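Local atomic coordinates of sterol regulatory element-binding protein cleavage-activating protein (Schizosaccharomyces pombe, PDB entry 4YHC), a protein that escorts the transcription factor precursor sre1 for processing when sterol or oxygen is low, the WD40 domain present here probably helping to bind it. Residues Val299-Tyr304 and Ser353-Ser358; Leu362-Met367 and Tyr415-Lys420. The protein carries 9 engineered substitutions. One frame throughout, in Å; residues are numbered along the deposited sequence.

Contact 1: Val299-Tyr304 and Ser353-Ser358; sequences VLYYYY and SESVMS. Engineered in segment 353-358: S355 (natural residue Cys).
The ring of Y301 is met in its own plane at two places on its rim: by a serine oxygen at the hydroxyl end and by a methionine sulfur along the CD2-CE2 side. Y301 CB points toward strand 354-357, and with CG anti to the carbonyl carbon, beside the backbone N (chi1 -63°), the hydroxyl ends at S355. There Y301 OH is hydrogen-bonded to S355 OG at 2.8 Å; either hydroxyl could be the donor. The same OG lies 3.5 Å from Y301 CE1, at the edge of the ring. S355 is an engineered residue, a cysteine in the natural protein, so this bond belongs to the construct.

Across the ring from CE1, M357 SD is 4.0 Å from Y301 CD2, a Met-aromatic contact made at the edge. M357 CB also packs at 3.8 Å from Y301 CE2, coming in obliquely. The methionine chain, extended beyond CG, passes obliquely by the ring and brings its polarisable sulfur to the C-H rim. V299 adds a looser touch, its CG1 4.1 Å from S355 OG.

A tyrosine suits this place because its flat ring bridges the two sheets, packing on M357 and touching I364 and C290 as well. An alanine here would probably leave S355 OG without its phenolic mate and open a gap beside M357.

The two strands run nearly in the same direction, with axes 9.1 Å apart and 22° between them, too far for backbone bonding. Strand 299-304 pairs instead with 281-292 and 344-349, whereas 354-357 is an outermost strand of another sheet. Side-chain packing of this kind, sheet against sheet, is how neighbouring blades of a WD40 beta-propeller fit together.

Contact 2: Leu362-Met367 and Tyr415-Lys420; sequences LYIFGM and YSQSEK
I364 holds CG1 anti to its carbonyl carbon (chi1 -48°) and Y415 holds CG anti to its backbone N (chi1 -177°), and the two side chains lie side by side, pointing the same way. I364 CD1 comes to 3.8 Å from Y415 CD2, approaching the ring obliquely. Q417, bent at chi2, swings its amide across I364 at about a right angle, resting on CG1 and CD1. The amide NE2 is hydrogen-bonded to G361 O, which fixes its turn and lets the polar group lie against an aliphatic neighbour; the Y415 ring stacks on H347. A beta-branched isoleucine suits a buried strand position, its CD1 meeting both the Y415 ring and the Q417 amide.

The backbones form an antiparallel pair, strand 363-374 against the end of 406-416, inside one sheet of the WD40 propeller; 415-420 falls in the predicted fifth WD repeat. I364 and Y415 are a hydrogen-bonded pair: I364 N gives a nearly straight bond (168°) to Y415 O at 2.8 Å, and Y415 N returns one to I364 O, also at 2.8 Å. Past the non-hydrogen-bonded pair Y363 and S416, Q417 N bonds to L362 O at 2.9 Å. Residues 417-419 then turn with helical backbone angles, leading into strand 421-432.

Y363 and S416 occupy the other face from I364 and Y415, with Y363 CE1 3.9 Å from S416 OG. A small serine leaves room for the tyrosine ring, above one face of which a water sits toward the rim. That water donates to L362 O at 2.8 Å, accepts from S418 N at 3.2 Å, and is hydrogen-bonded to S416 OG at 2.7 Å. L362 O, just ahead of strand 363-374, is gripped by two donors, Q417 N and the water.

Contact 1 closes along the chain before contact 2 opens, and their centres lie 8 Å apart on one side of the chain's centre. Strands 354-357 and 363-374 follow each other directly and are antiparallel neighbours in the same sheet, which 406-416 extends; probable hydrogen bonds join S358 N to Y363 O and V356 O to F365 N. Strand 299-304 comes from a different sheet and reaches both contacts, Y303 CB packing on Q417 OE1. Contact 2 therefore holds strands together within a blade, and contact 1 sets that blade against the sheet beside it, in the WD40 domain, which probably faces the cytoplasm.

Contact 1: Val299-Tyr304 and Ser353-Ser358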
ATOM      1  N   VAL A 299       1.665 -13.893 -11.014  1.00 18.82           N
ATOM      2  CA  VAL A 299       1.608 -13.294  -9.643  1.00 20.37           C
ATOM      3  C   VAL A 299       1.574 -14.418  -8.601  1.00 17.87           C
ATOM      4  O   VAL A 299       0.789 -15.332  -8.649  1.00 20.68           O
ATOM      5  CB  VAL A 299       0.448 -12.296  -9.520  1.00 19.47           C
ATOM      6  CG1 VAL A 299       0.333 -11.667  -8.073  1.00 15.54           C
ATOM      7  CG2 VAL A 299       0.597 -11.217 -10.587  1.00 18.84           C
ATOM      8  N   LEU A 300       2.454 -14.307  -7.643  1.00 15.62           N
ATOM      9  CA  LEU A 300       2.586 -15.262  -6.574  1.00 15.50           C
ATOM     10  C   LEU A 300       2.429 -14.650  -5.150  1.00 15.26           C
ATOM     11  O   LEU A 300       2.810 -13.542  -4.902  1.00 15.19           O
ATOM     12  CB  LEU A 300       3.929 -15.961  -6.663  1.00 15.64           C
ATOM     13  CG  LEU A 300       4.319 -17.088  -7.617  1.00 27.12           C
ATOM     14  CD1 LEU A 300       3.714 -18.382  -7.183  1.00 26.33           C
ATOM     15  CD2 LEU A 300       3.907 -16.798  -9.017  1.00 33.91           C
ATOM     16  N   TYR A 301       1.891 -15.454  -4.257  1.00 16.25           N
ATOM     17  CA  TYR A 301       1.699 -15.106  -2.831  1.00 19.36           C
ATOM     18  C   TYR A 301       2.352 -16.166  -1.987  1.00 18.39           C
ATOM     19  O   TYR A 301       2.063 -17.350  -2.131  1.00 20.20           O
ATOM     20  CB  TYR A 301       0.224 -14.989  -2.496  1.00 14.93           C
ATOM     21  CG  TYR A 301      -0.453 -13.884  -3.251  1.00 15.47           C
ATOM     22  CD1 TYR A 301      -0.943 -14.090  -4.538  1.00 15.10           C
ATOM     23  CD2 TYR A 301      -0.627 -12.629  -2.647  1.00 18.02           C
ATOM     24  CE1 TYR A 301      -1.575 -13.071  -5.236  1.00 18.96           C
ATOM     25  CE2 TYR A 301      -1.238 -11.610  -3.326  1.00 16.03           C
ATOM     26  CZ  TYR A 301      -1.742 -11.834  -4.615  1.00 20.76           C
ATOM     27  OH  TYR A 301      -2.276 -10.792  -5.268  1.00 21.69           O
ATOM     28  N   TYR A 302       3.362 -15.753  -1.222  1.00 15.00           N
ATOM     29  CA  TYR A 302       4.007 -16.624  -0.282  1.00 19.69           C
ATOM     30  C   TYR A 302       3.548 -16.203   1.106  1.00 23.87           C
ATOM     31  O   TYR A 302       3.615 -14.980   1.453  1.00 17.87           O
ATOM     32  CB  TYR A 302       5.509 -16.462  -0.377  1.00 15.19           C
ATOM     33  CG  TYR A 302       6.193 -17.215  -1.475  1.00 18.52           C
ATOM     34  CD1 TYR A 302       5.777 -17.105  -2.784  1.00 18.37           C
ATOM     35  CD2 TYR A 302       7.307 -17.998  -1.202  1.00 25.31           C
ATOM     36  CE1 TYR A 302       6.440 -17.762  -3.810  1.00 24.38           C
ATOM     37  CE2 TYR A 302       7.973 -18.691  -2.219  1.00 29.05           C
ATOM     38  CZ  TYR A 302       7.527 -18.556  -3.513  1.00 26.58           C
ATOM     39  OH  TYR A 302       8.215 -19.158  -4.475  1.00 26.96           O
ATOM     40  N   TYR A 303       3.032 -17.160   1.831  1.00 15.22           N
ATOM     41  CA  TYR A 303       2.522 -17.000   3.187  1.00 14.95           C
ATOM     42  C   TYR A 303       3.354 -17.850   4.151  1.00 23.20           C
ATOM     43  O   TYR A 303       3.533 -19.106   3.946  1.00 19.55           O
ATOM     44  CB  TYR A 303       1.057 -17.443   3.235  1.00 17.92           C
ATOM     45  CG  TYR A 303       0.476 -17.475   4.625  1.00 21.93           C
ATOM     46  CD1 TYR A 303      -0.011 -16.291   5.240  1.00 22.06           C
ATOM     47  CD2 TYR A 303       0.388 -18.663   5.335  1.00 22.02           C
ATOM     48  CE1 TYR A 303      -0.551 -16.322   6.532  1.00 18.11           C
ATOM     49  CE2 TYR A 303      -0.161 -18.714   6.602  1.00 22.17           C
ATOM     50  CZ  TYR A 303      -0.646 -17.532   7.182  1.00 22.84           C
ATOM     51  OH  TYR A 303      -1.150 -17.586   8.449  1.00 25.90           O
ATOM     52  N   TYR A 304       3.877 -17.200   5.186  1.00 18.70           N
ATOM     53  CA  TYR A 304       4.675 -17.868   6.205  1.00 18.71           C
ATOM     54  C   TYR A 304       3.986 -17.798   7.561  1.00 29.45           C
ATOM     55  O   TYR A 304       3.611 -16.720   8.014  1.00 20.86           O
ATOM     56  CB  TYR A 304       6.054 -17.218   6.329  1.00 17.01           C
ATOM     57  CG  TYR A 304       6.829 -17.093   5.041  1.00 23.12           C
ATOM     58  CD1 TYR A 304       6.695 -15.973   4.237  1.00 24.91           C
ATOM     59  CD2 TYR A 304       7.710 -18.085   4.639  1.00 26.33           C
ATOM     60  CE1 TYR A 304       7.408 -15.850   3.062  1.00 25.61           C
ATOM     61  CE2 TYR A 304       8.427 -17.971   3.465  1.00 25.59           C
ATOM     62  CZ  TYR A 304       8.272 -16.850   2.682  1.00 23.09           C
ATOM     63  OH  TYR A 304       8.981 -16.727   1.514  1.00 24.21           O
ATOM     64  N   SER A 353      -6.849 -13.237 -13.861  1.00 23.63           N
ATOM     65  CA  SER A 353      -7.344 -12.495 -12.683  1.00 26.27           C
ATOM     66  C   SER A 353      -6.548 -11.262 -12.362  1.00 25.15           C
ATOM     67  O   SER A 353      -5.370 -11.287 -12.305  1.00 26.34           O
ATOM     68  CB  SER A 353      -7.390 -13.377 -11.423  1.00 22.32           C
ATOM     69  OG  SER A 353      -8.488 -14.215 -11.403  1.00 25.43           O
ATOM     70  N   GLU A 354      -7.226 -10.218 -11.937  1.00 21.29           N
ATOM     71  CA  GLU A 354      -6.578  -9.210 -11.193  1.00 19.48           C
ATOM     72  C   GLU A 354      -6.711  -9.653  -9.733  1.00 23.96           C
ATOM     73  O   GLU A 354      -7.836  -9.849  -9.238  1.00 27.14           O
ATOM     74  CB  GLU A 354      -7.261  -7.870 -11.408  1.00 17.53           C
ATOM     75  CG  GLU A 354      -6.782  -6.703 -10.578  1.00 16.50           C
ATOM     76  CD  GLU A 354      -5.335  -6.221 -10.842  1.00 33.22           C
ATOM     77  OE1 GLU A 354      -4.637  -6.779 -11.757  1.00 29.83           O
ATOM     78  OE2 GLU A 354      -4.890  -5.287 -10.093  1.00 24.81           O
ATOM     79  N   SER A 355      -5.609  -9.679  -9.000  1.00 16.67           N
ATOM     80  CA  SER A 355      -5.658 -10.058  -7.600  1.00 15.74           C
ATOM     81  C   SER A 355      -4.900  -9.112  -6.699  1.00 15.52           C
ATOM     82  O   SER A 355      -3.995  -8.435  -7.144  1.00 15.52           O
ATOM     83  CB  SER A 355      -5.071 -11.445  -7.433  1.00 15.66           C
ATOM     84  OG  SER A 355      -3.690 -11.461  -7.553  1.00 16.45           O
ATOM     85  N   VAL A 356      -5.205  -9.148  -5.408  1.00 15.37           N
ATOM     86  CA  VAL A 356      -4.577  -8.296  -4.459  1.00 16.75           C
ATOM     87  C   VAL A 356      -4.823  -8.853  -3.049  1.00 19.05           C
ATOM     88  O   VAL A 356      -5.888  -9.380  -2.742  1.00 15.35           O
ATOM     89  CB  VAL A 356      -5.072  -6.861  -4.589  1.00 18.53           C
ATOM     90  CG1 VAL A 356      -6.612  -6.765  -4.593  1.00 18.05           C
ATOM     91  CG2 VAL A 356      -4.493  -5.924  -3.526  1.00 16.83           C
ATOM     92  N   MET A 357      -3.816  -8.785  -2.205  1.00 14.93           N
ATOM     93  CA  MET A 357      -3.992  -9.227  -0.807  1.00 14.87           C
ATOM     94  C   MET A 357      -4.422  -8.110   0.137  1.00 14.89           C
ATOM     95  O   MET A 357      -4.116  -6.929  -0.077  1.00 14.89           O
ATOM     96  CB  MET A 357      -2.765  -9.930  -0.284  1.00 20.20           C
ATOM     97  CG  MET A 357      -1.530  -9.090  -0.070  1.00 30.13           C
ATOM     98  SD  MET A 357      -0.136 -10.170   0.427  1.00 20.51           S
ATOM     99  CE  MET A 357       1.098  -8.983   0.630  1.00 14.64           C
ATOM    100  N   SER A 358      -5.094  -8.499   1.179  1.00 14.93           N
ATOM    101  CA  SER A 358      -5.460  -7.583   2.230  1.00 16.36           C
ATOM    102  C   SER A 358      -4.254  -6.991   2.934  1.00 17.40           C
ATOM    103  O   SER A 358      -3.121  -7.505   2.801  1.00 14.80           O
ATOM    104  CB  SER A 358      -6.363  -8.296   3.221  1.00 17.35           C
ATOM    105  OG  SER A 358      -5.664  -9.329   3.856  1.00 17.63           O
TER

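Contact 2: Leu362-Met367 and Tyr415-Lys420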
ATOM      1  N   LEU A 362      -3.459 -11.673   5.053  1.00 16.28           N
ATOM      2  CA  LEU A 362      -4.197 -12.874   5.402  1.00 20.55           C
ATOM      3  C   LEU A 362      -5.198 -13.368   4.329  1.00 20.02           C
ATOM      4  O   LEU A 362      -5.530 -14.560   4.310  1.00 21.33           O
ATOM      5  CB  LEU A 362      -4.981 -12.699   6.727  1.00 16.76           C
ATOM      6  CG  LEU A 362      -4.124 -12.734   7.985  1.00 22.35           C
ATOM      7  CD1 LEU A 362      -5.036 -12.613   9.222  1.00 18.23           C
ATOM      8  CD2 LEU A 362      -3.351 -14.039   8.045  1.00 24.86           C
ATOM      9  N   TYR A 363      -5.718 -12.465   3.504  1.00 16.33           N
ATOM     10  CA  TYR A 363      -6.634 -12.833   2.446  1.00 15.05           C
ATOM     11  C   TYR A 363      -6.141 -12.330   1.078  1.00 22.68           C
ATOM     12  O   TYR A 363      -5.548 -11.188   0.952  1.00 24.73           O
ATOM     13  CB  TYR A 363      -7.965 -12.203   2.704  1.00 15.22           C
ATOM     14  CG  TYR A 363      -8.667 -12.651   3.947  1.00 22.70           C
ATOM     15  CD1 TYR A 363      -9.447 -13.794   3.948  1.00 20.52           C
ATOM     16  CD2 TYR A 363      -8.556 -11.947   5.122  1.00 22.73           C
ATOM     17  CE1 TYR A 363     -10.054 -14.280   5.078  1.00 16.77           C
ATOM     18  CE2 TYR A 363      -9.183 -12.422   6.279  1.00 25.55           C
ATOM     19  CZ  TYR A 363      -9.928 -13.583   6.235  1.00 26.56           C
ATOM     20  OH  TYR A 363     -10.585 -14.038   7.315  1.00 27.92           O
ATOM     21  N   ILE A 364      -6.361 -13.158   0.060  1.00 15.45           N
ATOM     22  CA  ILE A 364      -6.194 -12.723  -1.323  1.00 16.94           C
ATOM     23  C   ILE A 364      -7.587 -12.620  -1.962  1.00 19.50           C
ATOM     24  O   ILE A 364      -8.411 -13.517  -1.805  1.00 15.57           O
ATOM     25  CB  ILE A 364      -5.362 -13.709  -2.152  1.00 15.07           C
ATOM     26  CG1 ILE A 364      -4.105 -14.098  -1.435  1.00 14.94           C
ATOM     27  CG2 ILE A 364      -5.067 -13.150  -3.563  1.00 15.16           C
ATOM     28  CD1 ILE A 364      -3.479 -15.318  -2.005  1.00 23.10           C
ATOM     29  N   PHE A 365      -7.822 -11.568  -2.723  1.00 18.20           N
ATOM     30  CA  PHE A 365      -9.067 -11.414  -3.456  1.00 17.32           C
ATOM     31  C   PHE A 365      -8.759 -11.203  -4.889  1.00 18.61           C
ATOM     32  O   PHE A 365      -7.737 -10.609  -5.245  1.00 18.18           O
ATOM     33  CB  PHE A 365      -9.872 -10.231  -2.947  1.00 15.72           C
ATOM     34  CG  PHE A 365     -10.234 -10.321  -1.450  1.00 15.68           C
ATOM     35  CD1 PHE A 365     -11.372 -11.027  -1.037  1.00 15.85           C
ATOM     36  CD2 PHE A 365      -9.473  -9.704  -0.495  1.00 15.52           C
ATOM     37  CE1 PHE A 365     -11.742 -11.117   0.313  1.00 15.87           C
ATOM     38  CE2 PHE A 365      -9.837  -9.788   0.875  1.00 16.07           C
ATOM     39  CZ  PHE A 365     -10.953 -10.506   1.279  1.00 16.10           C
ATOM     40  N   GLY A 366      -9.688 -11.606  -5.731  1.00 15.98           N
ATOM     41  CA  GLY A 366      -9.505 -11.417  -7.129  1.00 16.17           C
ATOM     42  C   GLY A 366     -10.763 -11.354  -7.928  1.00 22.19           C
ATOM     43  O   GLY A 366     -11.805 -11.781  -7.449  1.00 16.63           O
ATOM     44  N   MET A 367     -10.654 -10.860  -9.189  1.00 18.67           N
ATOM     45  CA  MET A 367     -11.763 -10.814 -10.114  1.00 20.79           C
ATOM     46  C   MET A 367     -11.277 -11.151 -11.540  1.00 23.82           C
ATOM     47  O   MET A 367     -10.236 -10.644 -11.968  1.00 18.53           O
ATOM     48  CB  MET A 367     -12.376  -9.417 -10.149  1.00 21.66           C
ATOM     49  CG  MET A 367     -13.140  -9.026  -8.906  1.00 28.46           C
ATOM     50  SD  MET A 367     -14.179  -7.551  -9.129  1.00 26.66           S
ATOM     51  CE  MET A 367     -15.451  -8.152 -10.237  1.00 18.14           C
ATOM     52  N   TYR A 415      -9.173 -16.111  -1.272  1.00 19.71           N
ATOM     53  CA  TYR A 415      -8.395 -17.159  -0.701  1.00 16.96           C
ATOM     54  C   TYR A 415      -7.964 -16.738   0.719  1.00 25.99           C
ATOM     55  O   TYR A 415      -7.325 -15.680   0.908  1.00 15.41           O
ATOM     56  CB  TYR A 415      -7.159 -17.447  -1.564  1.00 18.45           C
ATOM     57  CG  TYR A 415      -6.312 -18.620  -1.062  1.00 24.85           C
ATOM     58  CD1 TYR A 415      -6.793 -19.941  -1.165  1.00 27.98           C
ATOM     59  CD2 TYR A 415      -5.066 -18.407  -0.499  1.00 20.87           C
ATOM     60  CE1 TYR A 415      -6.039 -21.021  -0.694  1.00 30.46           C
ATOM     61  CE2 TYR A 415      -4.322 -19.458  -0.010  1.00 29.39           C
ATOM     62  CZ  TYR A 415      -4.800 -20.763  -0.126  1.00 37.34           C
ATOM     63  OH  TYR A 415      -4.029 -21.776   0.364  1.00 43.71           O
ATOM     64  N   SER A 416      -8.298 -17.573   1.711  1.00 21.43           N
ATOM     65  CA  SER A 416      -7.876 -17.348   3.086  1.00 22.46           C
ATOM     66  C   SER A 416      -6.571 -18.087   3.284  1.00 31.30           C
ATOM     67  O   SER A 416      -6.568 -19.344   3.274  1.00 24.30           O
ATOM     68  CB  SER A 416      -8.943 -17.884   4.044  1.00 25.17           C
ATOM     69  OG  SER A 416      -8.465 -17.797   5.374  1.00 31.06           O
ATOM     70  N   GLN A 417      -5.461 -17.335   3.410  1.00 28.09           N
ATOM     71  CA  GLN A 417      -4.148 -17.934   3.414  1.00 27.48           C
ATOM     72  C   GLN A 417      -3.942 -18.783   4.656  1.00 38.45           C
ATOM     73  O   GLN A 417      -3.156 -19.739   4.594  1.00 42.56           O
ATOM     74  CB  GLN A 417      -3.027 -16.903   3.373  1.00 28.71           C
ATOM     75  CG  GLN A 417      -3.146 -15.891   2.259  1.00 31.70           C
ATOM     76  CD  GLN A 417      -1.869 -15.577   1.527  1.00 38.24           C
ATOM     77  OE1 GLN A 417      -1.285 -16.469   0.937  1.00 33.69           O
ATOM     78  NE2 GLN A 417      -1.498 -14.247   1.433  1.00 41.41           N
ATOM     79  N   SER A 418      -4.608 -18.471   5.765  1.00 29.66           N
ATOM     80  CA  SER A 418      -4.316 -19.215   6.983  1.00 37.51           C
ATOM     81  C   SER A 418      -5.164 -20.499   7.099  1.00 44.29           C
ATOM     82  O   SER A 418      -4.709 -21.473   7.647  1.00 50.16           O
ATOM     83  CB  SER A 418      -4.514 -18.371   8.237  1.00 36.59           C
ATOM     84  OG  SER A 418      -5.904 -18.130   8.448  1.00 46.71           O
ATOM     85  N   GLU A 419      -6.383 -20.512   6.600  1.00 41.19           N
ATOM     86  CA  GLU A 419      -7.164 -21.727   6.615  1.00 42.22           C
ATOM     87  C   GLU A 419      -7.030 -22.545   5.340  1.00 40.16           C
ATOM     88  O   GLU A 419      -7.613 -23.622   5.275  1.00 40.38           O
ATOM     89  CB  GLU A 419      -8.620 -21.397   6.772  1.00 40.64           C
ATOM     90  CG  GLU A 419      -8.906 -20.370   7.830  1.00 46.18           C
ATOM     91  CD  GLU A 419     -10.284 -19.787   7.618  1.00 59.06           C
ATOM     92  OE1 GLU A 419     -10.721 -19.803   6.458  1.00 57.26           O
ATOM     93  OE2 GLU A 419     -10.936 -19.323   8.585  1.00 67.84           O
ATOM     94  N   LYS A 420      -6.332 -22.007   4.329  1.00 34.57           N
ATOM     95  CA  LYS A 420      -6.147 -22.645   3.002  1.00 34.41           C
ATOM     96  C   LYS A 420      -7.450 -22.920   2.259  1.00 35.40           C
ATOM     97  O   LYS A 420      -7.652 -23.975   1.660  1.00 34.74           O
ATOM     98  CB  LYS A 420      -5.260 -23.883   3.092  1.00 49.33           C
ATOM     99  CG  LYS A 420      -3.907 -23.586   3.748  1.00 66.16           C
ATOM    100  CD  LYS A 420      -3.235 -24.796   4.418  1.00 76.52           C
ATOM    101  CE  LYS A 420      -2.038 -25.360   3.645  1.00 81.28           C
ATOM    102  NZ  LYS A 420      -2.315 -26.704   3.055  1.00 84.23           N
TER
HETATM  103  O   HOH W   1      -6.634 -16.037   6.382  1.00 24.18           O